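Local coordinates for glycosyl transferase (Staphylococcus aureus, PDB 5U02), which is a TarS-type glycosyltransferase, here comprising a helical linker and two C-terminal E-set beta domains in an assembly of three chains, at residues 160-164 and 165-169; 187-191 and 192-196; 258-262 and 263-267. All blocks are in the same frame, centred on the assembly; numbering follows the deposited sequence.

Contact 1 (160-164 and 165-169)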
ATOM      1  N   PHE A 160      -8.846  -4.974 -19.835  1.00 54.32           N
ATOM      2  CA  PHE A 160      -7.501  -5.342 -19.421  1.00 50.95           C
ATOM      3  C   PHE A 160      -7.398  -6.855 -19.528  1.00 52.35           C
ATOM      4  O   PHE A 160      -8.271  -7.573 -19.027  1.00 51.89           O
ATOM      5  CB  PHE A 160      -7.211  -4.876 -17.989  1.00 45.37           C
ATOM      6  CG  PHE A 160      -5.747  -4.744 -17.677  1.00 46.18           C
ATOM      7  CD1 PHE A 160      -4.804  -4.718 -18.693  1.00 47.20           C
ATOM      8  CD2 PHE A 160      -5.311  -4.667 -16.364  1.00 47.93           C
ATOM      9  CE1 PHE A 160      -3.456  -4.605 -18.406  1.00 48.61           C
ATOM     10  CE2 PHE A 160      -3.966  -4.552 -16.069  1.00 48.87           C
ATOM     11  CZ  PHE A 160      -3.035  -4.522 -17.093  1.00 48.70           C
ATOM     12  N   MET A 161      -6.350  -7.336 -20.186  1.00 52.31           N
ATOM     13  CA  MET A 161      -6.229  -8.761 -20.459  1.00 59.20           C
ATOM     14  C   MET A 161      -5.767  -9.563 -19.257  1.00 57.61           C
ATOM     15  O   MET A 161      -5.350 -10.715 -19.428  1.00 56.93           O
ATOM     16  CB  MET A 161      -5.285  -8.994 -21.639  1.00 63.96           C
ATOM     17  CG  MET A 161      -5.981  -8.862 -22.975  1.00 68.42           C
ATOM     18  SD  MET A 161      -4.851  -9.058 -24.354  1.00 76.63           S
ATOM     19  CE  MET A 161      -3.487  -8.091 -23.756  1.00 72.41           C
ATOM     20  N   ILE A 162      -5.831  -9.006 -18.050  1.00 53.36           N
ATOM     21  CA  ILE A 162      -5.398  -9.726 -16.859  1.00 53.87           C
ATOM     22  C   ILE A 162      -6.300  -9.343 -15.697  1.00 53.44           C
ATOM     23  O   ILE A 162      -6.595  -8.159 -15.487  1.00 53.35           O
ATOM     24  CB  ILE A 162      -3.913  -9.469 -16.531  1.00 54.35           C
ATOM     25  CG1 ILE A 162      -3.542 -10.115 -15.189  1.00 58.48           C
ATOM     26  CG2 ILE A 162      -3.612  -7.994 -16.553  1.00 50.62           C
ATOM     27  CD1 ILE A 162      -2.057 -10.140 -14.872  1.00 60.57           C
ATOM     28  N   GLY A 163      -6.743 -10.354 -14.951  1.00 50.48           N
ATOM     29  CA  GLY A 163      -7.712 -10.157 -13.898  1.00 47.81           C
ATOM     30  C   GLY A 163      -7.143  -9.468 -12.674  1.00 46.22           C
ATOM     31  O   GLY A 163      -5.933  -9.346 -12.472  1.00 42.81           O
ATOM     32  N   GLU A 164      -8.074  -9.013 -11.839  1.00 50.54           N
ATOM     33  CA  GLU A 164      -7.747  -8.304 -10.610  1.00 50.59           C
ATOM     34  C   GLU A 164      -6.809  -9.129  -9.734  1.00 53.33           C
ATOM     35  O   GLU A 164      -6.916 -10.356  -9.663  1.00 55.19           O
ATOM     36  CB  GLU A 164      -9.038  -7.990  -9.850  1.00 48.72           C
ATOM     37  CG  GLU A 164      -8.994  -6.781  -8.927  1.00 50.45           C
ATOM     38  CD  GLU A 164      -8.197  -7.024  -7.664  1.00 53.74           C
ATOM     39  OE1 GLU A 164      -7.605  -6.055  -7.140  1.00 50.88           O
ATOM     40  OE2 GLU A 164      -8.153  -8.184  -7.201  1.00 58.88           O
ATOM     41  N   GLY A 165      -5.878  -8.445  -9.071  1.00 55.32           N
ATOM     42  CA  GLY A 165      -5.054  -9.046  -8.048  1.00 57.58           C
ATOM     43  C   GLY A 165      -3.631  -9.366  -8.461  1.00 54.40           C
ATOM     44  O   GLY A 165      -2.769  -9.507  -7.588  1.00 56.81           O
ATOM     45  N   HIS A 166      -3.360  -9.494  -9.756  1.00 49.70           N
ATOM     46  CA  HIS A 166      -2.032  -9.865 -10.222  1.00 53.41           C
ATOM     47  C   HIS A 166      -1.211  -8.664 -10.668  1.00 51.32           C
ATOM     48  O   HIS A 166      -0.071  -8.834 -11.112  1.00 54.94           O
ATOM     49  CB  HIS A 166      -2.146 -10.892 -11.349  1.00 59.47           C
ATOM     50  CG  HIS A 166      -2.952 -12.097 -10.975  1.00 64.61           C
ATOM     51  ND1 HIS A 166      -2.507 -13.032 -10.066  1.00 65.46           N
ATOM     52  CD2 HIS A 166      -4.179 -12.510 -11.371  1.00 67.40           C
ATOM     53  CE1 HIS A 166      -3.423 -13.973  -9.921  1.00 67.43           C
ATOM     54  NE2 HIS A 166      -4.447 -13.681 -10.702  1.00 68.73           N
ATOM     55  N   TYR A 167      -1.760  -7.457 -10.556  1.00 45.66           N
ATOM     56  CA  TYR A 167      -1.049  -6.237 -10.903  1.00 40.77           C
ATOM     57  C   TYR A 167      -1.242  -5.223  -9.787  1.00 39.78           C
ATOM     58  O   TYR A 167      -2.141  -5.352  -8.954  1.00 44.15           O
ATOM     59  CB  TYR A 167      -1.537  -5.661 -12.241  1.00 35.88           C
ATOM     60  CG  TYR A 167      -3.034  -5.457 -12.299  1.00 36.66           C
ATOM     61  CD1 TYR A 167      -3.594  -4.229 -11.988  1.00 37.22           C
ATOM     62  CD2 TYR A 167      -3.889  -6.494 -12.660  1.00 39.72           C
ATOM     63  CE1 TYR A 167      -4.962  -4.033 -12.033  1.00 37.15           C
ATOM     64  CE2 TYR A 167      -5.260  -6.307 -12.711  1.00 39.83           C
ATOM     65  CZ  TYR A 167      -5.789  -5.074 -12.396  1.00 37.88           C
ATOM     66  OH  TYR A 167      -7.150  -4.879 -12.441  1.00 37.18           O
ATOM     67  N   ASP A 168      -0.380  -4.212  -9.771  1.00 39.07           N
ATOM     68  CA  ASP A 168      -0.499  -3.098  -8.844  1.00 37.73           C
ATOM     69  C   ASP A 168      -0.797  -1.825  -9.621  1.00 36.47           C
ATOM     70  O   ASP A 168      -0.414  -1.686 -10.788  1.00 35.83           O
ATOM     71  CB  ASP A 168       0.778  -2.910  -8.019  1.00 42.52           C
ATOM     72  CG  ASP A 168       1.142  -4.141  -7.211  1.00 47.97           C
ATOM     73  OD1 ASP A 168       0.254  -4.980  -6.957  1.00 51.45           O
ATOM     74  OD2 ASP A 168       2.323  -4.264  -6.825  1.00 49.03           O
ATOM     75  N   VAL A 169      -1.491  -0.895  -8.970  1.00 33.60           N
ATOM     76  CA  VAL A 169      -1.834   0.387  -9.570  1.00 32.51           C
ATOM     77  C   VAL A 169      -1.508   1.496  -8.582  1.00 33.06           C
ATOM     78  O   VAL A 169      -1.674   1.334  -7.367  1.00 38.92           O
ATOM     79  CB  VAL A 169      -3.318   0.457 -10.005  1.00 35.78           C
ATOM     80  CG1 VAL A 169      -3.673  -0.717 -10.913  1.00 39.56           C
ATOM     81  CG2 VAL A 169      -4.244   0.504  -8.807  1.00 32.77           C
TER

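Contact 2 (187-191 and 192-196)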
ATOM      1  N   SER A 187      -6.449   3.587  -2.338  1.00 24.01           N
ATOM      2  CA  SER A 187      -7.154   3.643  -1.059  1.00 21.84           C
ATOM      3  C   SER A 187      -8.081   2.451  -0.866  1.00 25.06           C
ATOM      4  O   SER A 187      -8.177   1.918   0.242  1.00 29.12           O
ATOM      5  CB  SER A 187      -7.962   4.937  -0.952  1.00 24.08           C
ATOM      6  OG  SER A 187      -7.109   6.072  -0.953  1.00 33.03           O
ATOM      7  N   VAL A 188      -8.758   2.027  -1.932  1.00 25.84           N
ATOM      8  CA  VAL A 188      -9.657   0.879  -1.920  1.00 22.56           C
ATOM      9  C   VAL A 188      -9.992   0.565  -3.371  1.00 22.58           C
ATOM     10  O   VAL A 188      -9.973   1.456  -4.227  1.00 25.77           O
ATOM     11  CB  VAL A 188     -10.934   1.167  -1.100  1.00 28.45           C
ATOM     12  CG1 VAL A 188     -11.790   2.233  -1.787  1.00 30.74           C
ATOM     13  CG2 VAL A 188     -11.741  -0.101  -0.875  1.00 34.69           C
ATOM     14  N   ASN A 189     -10.297  -0.694  -3.675  1.00 24.10           N
ATOM     15  CA  ASN A 189     -10.807  -1.001  -5.000  1.00 24.45           C
ATOM     16  C   ASN A 189     -11.948  -1.998  -4.898  1.00 30.38           C
ATOM     17  O   ASN A 189     -11.923  -2.910  -4.068  1.00 25.69           O
ATOM     18  CB  ASN A 189      -9.702  -1.508  -5.948  1.00 26.91           C
ATOM     19  CG  ASN A 189      -9.191  -2.880  -5.592  1.00 30.42           C
ATOM     20  OD1 ASN A 189      -8.363  -3.033  -4.692  1.00 32.90           O
ATOM     21  ND2 ASN A 189      -9.644  -3.889  -6.331  1.00 31.51           N
ATOM     22  N   ALA A 190     -12.970  -1.772  -5.719  1.00 24.80           N
ATOM     23  CA  ALA A 190     -14.123  -2.651  -5.843  1.00 25.87           C
ATOM     24  C   ALA A 190     -14.108  -3.206  -7.261  1.00 30.08           C
ATOM     25  O   ALA A 190     -14.398  -2.478  -8.219  1.00 26.78           O
ATOM     26  CB  ALA A 190     -15.420  -1.904  -5.548  1.00 25.58           C
ATOM     27  N   ASN A 191     -13.761  -4.484  -7.388  1.00 29.08           N
ATOM     28  CA  ASN A 191     -13.493  -5.119  -8.683  1.00 33.29           C
ATOM     29  C   ASN A 191     -12.451  -4.245  -9.389  1.00 34.72           C
ATOM     30  O   ASN A 191     -11.402  -3.954  -8.796  1.00 32.95           O
ATOM     31  CB  ASN A 191     -14.804  -5.334  -9.426  1.00 32.23           C
ATOM     32  CG  ASN A 191     -15.690  -6.376  -8.752  1.00 36.38           C
ATOM     33  OD1 ASN A 191     -15.579  -7.569  -9.026  1.00 36.78           O
ATOM     34  ND2 ASN A 191     -16.575  -5.923  -7.867  1.00 34.22           N
ATOM     35  N   LYS A 192     -12.693  -3.791 -10.618  1.00 35.97           N
ATOM     36  CA  LYS A 192     -11.727  -2.969 -11.338  1.00 36.78           C
ATOM     37  C   LYS A 192     -12.042  -1.478 -11.234  1.00 36.01           C
ATOM     38  O   LYS A 192     -11.685  -0.702 -12.126  1.00 32.26           O
ATOM     39  CB  LYS A 192     -11.646  -3.402 -12.800  1.00 39.52           C
ATOM     40  CG  LYS A 192     -10.922  -4.726 -13.028  1.00 41.83           C
ATOM     41  CD  LYS A 192     -11.002  -5.115 -14.497  1.00 47.00           C
ATOM     42  CE  LYS A 192     -10.238  -6.392 -14.801  1.00 53.95           C
ATOM     43  NZ  LYS A 192      -8.771  -6.199 -14.661  1.00 57.85           N
ATOM     44  N   GLN A 193     -12.706  -1.065 -10.159  1.00 36.45           N
ATOM     45  CA  GLN A 193     -12.882   0.343  -9.832  1.00 32.27           C
ATOM     46  C   GLN A 193     -11.881   0.708  -8.746  1.00 27.38           C
ATOM     47  O   GLN A 193     -11.966   0.193  -7.630  1.00 23.83           O
ATOM     48  CB  GLN A 193     -14.306   0.622  -9.356  1.00 31.59           C
ATOM     49  CG  GLN A 193     -15.383   0.288 -10.363  1.00 30.43           C
ATOM     50  CD  GLN A 193     -16.761   0.398  -9.760  1.00 32.07           C
ATOM     51  OE1 GLN A 193     -17.492   1.344 -10.029  1.00 39.27           O
ATOM     52  NE2 GLN A 193     -17.124  -0.579  -8.940  1.00 32.17           N
ATOM     53  N   TYR A 194     -10.948   1.600  -9.065  1.00 28.88           N
ATOM     54  CA  TYR A 194      -9.840   1.930  -8.177  1.00 29.69           C
ATOM     55  C   TYR A 194      -9.993   3.362  -7.669  1.00 29.38           C
ATOM     56  O   TYR A 194      -9.996   4.309  -8.463  1.00 25.38           O
ATOM     57  CB  TYR A 194      -8.507   1.733  -8.903  1.00 25.25           C
ATOM     58  CG  TYR A 194      -8.230   0.274  -9.220  1.00 26.13           C
ATOM     59  CD1 TYR A 194      -8.759  -0.327 -10.360  1.00 29.53           C
ATOM     60  CD2 TYR A 194      -7.478  -0.510  -8.356  1.00 23.58           C
ATOM     61  CE1 TYR A 194      -8.522  -1.661 -10.638  1.00 33.26           C
ATOM     62  CE2 TYR A 194      -7.234  -1.840  -8.622  1.00 26.25           C
ATOM     63  CZ  TYR A 194      -7.759  -2.410  -9.765  1.00 31.84           C
ATOM     64  OH  TYR A 194      -7.531  -3.735 -10.050  1.00 32.34           O
ATOM     65  N   ARG A 195     -10.101   3.512  -6.347  1.00 26.59           N
ATOM     66  CA  ARG A 195     -10.389   4.789  -5.703  1.00 25.70           C
ATOM     67  C   ARG A 195      -9.151   5.318  -4.992  1.00 26.27           C
ATOM     68  O   ARG A 195      -8.521   4.596  -4.214  1.00 27.36           O
ATOM     69  CB  ARG A 195     -11.539   4.643  -4.705  1.00 24.06           C
ATOM     70  CG  ARG A 195     -11.737   5.847  -3.796  1.00 29.15           C
ATOM     71  CD  ARG A 195     -12.940   5.630  -2.904  1.00 38.82           C
ATOM     72  NE  ARG A 195     -14.159   5.534  -3.695  1.00 47.85           N
ATOM     73  CZ  ARG A 195     -15.178   6.378  -3.596  1.00 48.80           C
ATOM     74  NH1 ARG A 195     -15.135   7.367  -2.712  1.00 41.57           N
ATOM     75  NH2 ARG A 195     -16.245   6.216  -4.366  1.00 53.94           N
ATOM     76  N   PHE A 196      -8.824   6.582  -5.242  1.00 26.57           N
ATOM     77  CA  PHE A 196      -7.655   7.226  -4.659  1.00 26.75           C
ATOM     78  C   PHE A 196      -8.103   8.449  -3.872  1.00 27.81           C
ATOM     79  O   PHE A 196      -8.793   9.322  -4.414  1.00 26.68           O
ATOM     80  CB  PHE A 196      -6.646   7.622  -5.741  1.00 25.79           C
ATOM     81  CG  PHE A 196      -6.080   6.456  -6.505  1.00 23.10           C
ATOM     82  CD1 PHE A 196      -6.754   5.921  -7.598  1.00 27.50           C
ATOM     83  CD2 PHE A 196      -4.883   5.882  -6.112  1.00 20.51           C
ATOM     84  CE1 PHE A 196      -6.227   4.840  -8.298  1.00 29.93           C
ATOM     85  CE2 PHE A 196      -4.352   4.808  -6.795  1.00 23.06           C
ATOM     86  CZ  PHE A 196      -5.023   4.284  -7.891  1.00 25.93           C
TER

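Contact 3 (258-262 and 263-267)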
ATOM      1  N   PRO A 258      -8.543  21.741 -11.123  1.00 25.21           N
ATOM      2  CA  PRO A 258      -8.630  20.693 -12.143  1.00 26.45           C
ATOM      3  C   PRO A 258      -9.131  21.271 -13.454  1.00 26.04           C
ATOM      4  O   PRO A 258      -9.941  22.202 -13.480  1.00 25.89           O
ATOM      5  CB  PRO A 258      -9.639  19.696 -11.556  1.00 23.85           C
ATOM      6  CG  PRO A 258      -9.665  19.992 -10.084  1.00 25.52           C
ATOM      7  CD  PRO A 258      -9.421  21.469  -9.973  1.00 24.00           C
ATOM      8  N   TYR A 259      -8.637  20.710 -14.553  1.00 21.24           N
ATOM      9  CA  TYR A 259      -9.084  21.125 -15.876  1.00 21.22           C
ATOM     10  C   TYR A 259      -8.699  20.041 -16.866  1.00 22.21           C
ATOM     11  O   TYR A 259      -7.977  19.096 -16.535  1.00 23.55           O
ATOM     12  CB  TYR A 259      -8.484  22.477 -16.279  1.00 21.85           C
ATOM     13  CG  TYR A 259      -6.992  22.410 -16.502  1.00 22.87           C
ATOM     14  CD1 TYR A 259      -6.117  22.339 -15.427  1.00 22.86           C
ATOM     15  CD2 TYR A 259      -6.452  22.413 -17.781  1.00 26.23           C
ATOM     16  CE1 TYR A 259      -4.741  22.264 -15.616  1.00 25.22           C
ATOM     17  CE2 TYR A 259      -5.078  22.342 -17.980  1.00 24.95           C
ATOM     18  CZ  TYR A 259      -4.227  22.271 -16.898  1.00 27.06           C
ATOM     19  OH  TYR A 259      -2.865  22.202 -17.118  1.00 30.01           O
ATOM     20  N   PHE A 260      -9.185  20.199 -18.093  1.00 21.74           N
ATOM     21  CA  PHE A 260      -9.010  19.217 -19.150  1.00 24.15           C
ATOM     22  C   PHE A 260      -8.235  19.846 -20.295  1.00 26.54           C
ATOM     23  O   PHE A 260      -8.514  20.982 -20.692  1.00 28.75           O
ATOM     24  CB  PHE A 260     -10.368  18.692 -19.620  1.00 22.57           C
ATOM     25  CG  PHE A 260     -11.149  18.013 -18.532  1.00 23.92           C
ATOM     26  CD1 PHE A 260     -10.904  16.688 -18.210  1.00 23.03           C
ATOM     27  CD2 PHE A 260     -12.097  18.710 -17.803  1.00 21.83           C
ATOM     28  CE1 PHE A 260     -11.609  16.065 -17.190  1.00 25.67           C
ATOM     29  CE2 PHE A 260     -12.808  18.092 -16.791  1.00 21.93           C
ATOM     30  CZ  PHE A 260     -12.566  16.766 -16.485  1.00 22.96           C
ATOM     31  N   THR A 261      -7.261  19.107 -20.814  1.00 26.72           N
ATOM     32  CA  THR A 261      -6.332  19.660 -21.781  1.00 28.29           C
ATOM     33  C   THR A 261      -6.999  19.830 -23.141  1.00 32.83           C
ATOM     34  O   THR A 261      -7.970  19.152 -23.484  1.00 26.59           O
ATOM     35  CB  THR A 261      -5.095  18.772 -21.913  1.00 28.94           C
ATOM     36  OG1 THR A 261      -5.490  17.446 -22.293  1.00 25.14           O
ATOM     37  CG2 THR A 261      -4.339  18.724 -20.594  1.00 26.02           C
ATOM     38  N   LYS A 262      -6.443  20.752 -23.923  1.00 39.16           N
ATOM     39  CA  LYS A 262      -7.036  21.119 -25.199  1.00 37.54           C
ATOM     40  C   LYS A 262      -6.825  20.040 -26.253  1.00 34.53           C
ATOM     41  O   LYS A 262      -7.739  19.744 -27.033  1.00 29.89           O
ATOM     42  CB  LYS A 262      -6.446  22.443 -25.678  1.00 37.45           C
ATOM     43  CG  LYS A 262      -7.281  23.131 -26.724  1.00 39.43           C
ATOM     44  CD  LYS A 262      -8.674  23.360 -26.178  1.00 44.22           C
ATOM     45  CE  LYS A 262      -9.572  24.018 -27.197  1.00 50.02           C
ATOM     46  NZ  LYS A 262     -10.999  23.867 -26.805  1.00 51.88           N
ATOM     47  N   ASP A 263      -5.632  19.443 -26.289  1.00 33.22           N
ATOM     48  CA  ASP A 263      -5.280  18.561 -27.395  1.00 32.43           C
ATOM     49  C   ASP A 263      -5.966  17.205 -27.292  1.00 33.45           C
ATOM     50  O   ASP A 263      -6.458  16.687 -28.301  1.00 39.66           O
ATOM     51  CB  ASP A 263      -3.761  18.390 -27.477  1.00 31.15           C
ATOM     52  CG  ASP A 263      -3.135  18.016 -26.147  1.00 34.23           C
ATOM     53  OD1 ASP A 263      -3.865  17.622 -25.212  1.00 39.51           O
ATOM     54  OD2 ASP A 263      -1.896  18.099 -26.042  1.00 36.88           O
ATOM     55  N   PHE A 264      -6.010  16.605 -26.096  1.00 27.80           N
ATOM     56  CA  PHE A 264      -6.543  15.253 -25.961  1.00 30.39           C
ATOM     57  C   PHE A 264      -7.550  15.105 -24.829  1.00 30.92           C
ATOM     58  O   PHE A 264      -7.922  13.972 -24.501  1.00 34.68           O
ATOM     59  CB  PHE A 264      -5.409  14.237 -25.780  1.00 27.52           C
ATOM     60  CG  PHE A 264      -4.455  14.201 -26.931  1.00 32.89           C
ATOM     61  CD1 PHE A 264      -4.825  13.626 -28.135  1.00 36.88           C
ATOM     62  CD2 PHE A 264      -3.193  14.760 -26.820  1.00 35.76           C
ATOM     63  CE1 PHE A 264      -3.949  13.601 -29.207  1.00 37.48           C
ATOM     64  CE2 PHE A 264      -2.313  14.741 -27.887  1.00 36.23           C
ATOM     65  CZ  PHE A 264      -2.689  14.159 -29.080  1.00 36.21           C
ATOM     66  N   ASN A 265      -7.996  16.205 -24.222  1.00 29.60           N
ATOM     67  CA  ASN A 265      -9.122  16.178 -23.287  1.00 28.44           C
ATOM     68  C   ASN A 265      -8.812  15.342 -22.044  1.00 25.81           C
ATOM     69  O   ASN A 265      -9.698  14.697 -21.476  1.00 28.40           O
ATOM     70  CB  ASN A 265     -10.387  15.669 -23.990  1.00 25.43           C
ATOM     71  CG  ASN A 265     -11.659  16.078 -23.284  1.00 25.13           C
ATOM     72  OD1 ASN A 265     -11.684  17.058 -22.544  1.00 23.90           O
ATOM     73  ND2 ASN A 265     -12.728  15.322 -23.510  1.00 30.83           N
ATOM     74  N   ASN A 266      -7.554  15.328 -21.615  1.00 19.33           N
ATOM     75  CA  ASN A 266      -7.151  14.637 -20.400  1.00 19.86           C
ATOM     76  C   ASN A 266      -7.125  15.610 -19.227  1.00 21.67           C
ATOM     77  O   ASN A 266      -7.024  16.823 -19.403  1.00 28.40           O
ATOM     78  CB  ASN A 266      -5.779  13.982 -20.574  1.00 18.18           C
ATOM     79  CG  ASN A 266      -5.807  12.833 -21.560  1.00 22.81           C
ATOM     80  OD1 ASN A 266      -5.212  12.911 -22.633  1.00 27.58           O
ATOM     81  ND2 ASN A 266      -6.507  11.769 -21.210  1.00 19.85           N
ATOM     82  N   ILE A 267      -7.195  15.063 -18.020  1.00 22.69           N
ATOM     83  CA  ILE A 267      -7.362  15.890 -16.831  1.00 25.03           C
ATOM     84  C   ILE A 267      -6.000  16.201 -16.227  1.00 31.05           C
ATOM     85  O   ILE A 267      -5.109  15.343 -16.170  1.00 34.07           O
ATOM     86  CB  ILE A 267      -8.297  15.208 -15.814  1.00 21.48           C
ATOM     87  CG1 ILE A 267      -8.610  16.157 -14.657  1.00 24.17           C
ATOM     88  CG2 ILE A 267      -7.700  13.897 -15.302  1.00 21.83           C
ATOM     89  CD1 ILE A 267      -9.738  15.681 -13.779  1.00 25.18           C
TER
HETATM   90  O   HOH W   1     -10.973  19.791 -23.812  1.00 43.66           O

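Contact 1 (160-164 and 165-169)
Phe160 and Tyr167 pack together inside the loop that runs from strand 150-159 to strand 168-175, doubling back through a type II beta turn from Gly163 to His166. The pair is T-shaped: the edge of Phe160 points at the face of Tyr167, centroids 5.1 Å apart and planes at 72°, and Phe160 CE2 lies over the centre of the tyrosine ring, 3.9 Å from Tyr167 CD2. Tyr167 reaches this position because its CG sits between the backbone N and the carbonyl carbon (chi1 53°), folding the ring over the loop. Gly163 O meets the ring edge, 3.1 Å from Tyr167 CE2. Ile162 CG2 lies over the centre of the Phe160 ring and 4.2 Å from Tyr167 CD2, while its CD1 packs 3.6 Å from His166 CB. Gly165 takes the third turn position with phi 104°, where any CB would collide with the preceding carbonyl. Tyrosine suits its site: the ring is buried, and Tyr194 and Lys192 satisfy its OH. Glu164, second in the turn, forms a salt bridge with Arg170 of the second subunit. The loop passes strands 193-199 and 181-190, which lie between its two strands in the sheet: a Greek-key connection.

Contact 2 (187-191 and 192-196)
Asn189 and Tyr194 lie side by side on one face of the sheet, a non-hydrogen-bonded antiparallel pair whose amide and ring planes are 12° apart; Asn189 CB comes within 3.4 Å of Tyr194 CD2. With its CG placed between the backbone N and the carbonyl carbon (chi1 70°), the Asn189 amide turns along the strand, and ND2 donates to Asn191 O at 3.0 Å, in the planes of both groups. This is a two-residue beta hairpin closed by a type II' turn, whose second position, Asn191, has a positive phi that asparagine tolerates well. Ala190 N reaches Gln193 O at 2.9 Å, and Gln193 N returns the bond to Ala190 O; the extended Gln193 side chain adds a weak bond from NE2 to the same oxygen. On the opposite face Val188 CG1 rests 3.8 Å from Arg195 CD, one valine methyl against the arginine's aliphatic stem. Arg195 N donates to Val188 O at 3.0 Å. Ser187 and Val188 both face Arg195 in a classic beta bulge: Arg195 O accepts from Ser187 N at 3.0 Å and weakly from Val188 N. Beyond it, Ser187 OG bonds Asn197 N, and Arg195 NE makes a weak hydrogen bond to Tyr206 OH of the second subunit.

Contact 3 (258-262 and 263-267)
Thr261 holds OG1 between its backbone N and carbonyl carbon (chi1 58°), which swings the hydroxyl across the loop to accept the N-H of Asn266 at 3.0 Å; Phe260, with CG anti to the carbonyl carbon (chi1 -61°), carries its ring over to Ile267, where CE1 lies 3.7 Å from Ile267 CB. A short side chain with an oxygen close to the main chain suits the first job, and threonine provides it in place of a backbone carbonyl. Thr261 N gives a 2.7 Å bond to Asn266 O, so these two residues grip each other twice. Thr261 O accepts a weak bond from Asn265 N and another from a water, which also donates to Asn265 OD1, 3.1 Å away. Asn265 has left-handed backbone angles (phi 64°), which asparagine accepts readily; its OD1 also bonds Arg234, whose guanidinium makes a cation-pi contact with Phe260. The apolar Phe260 and Ile267 form a non-hydrogen-bonded antiparallel pair, with Tyr237 adding an edge-to-face ring contact to Phe260. Lys262 and Asp263 in right-handed helical conformation, Phe264 in the bridging region beside it and Asn265 left-handed are the pattern of a four-residue beta-hairpin loop.

In the fold
All three contacts border one antiparallel sheet of the first C-terminal E-set domain. Contacts 1 and 2, with centres about 12 Å apart, touch: Tyr167 OH and Tyr194 OH are 2.7 Å apart, and Lys192 NZ reaches Ile162 O at 3.0 Å. The hairpin turn of contact 2 is fastened to the loop of contact 1, and Val169 packs on Tyr194. Both contacts meet the second subunit. Contact 3 is separate: its centre is about 27 Å from that of contact 1 and about 23 Å from that of contact 2, with nearest atoms about 15 and 11 Å away, and no other chain of the assembly touches it. An imidazole, probably from the crystallisation liquor, sits about 3 Å from the Tyr259 side chain in contact 3.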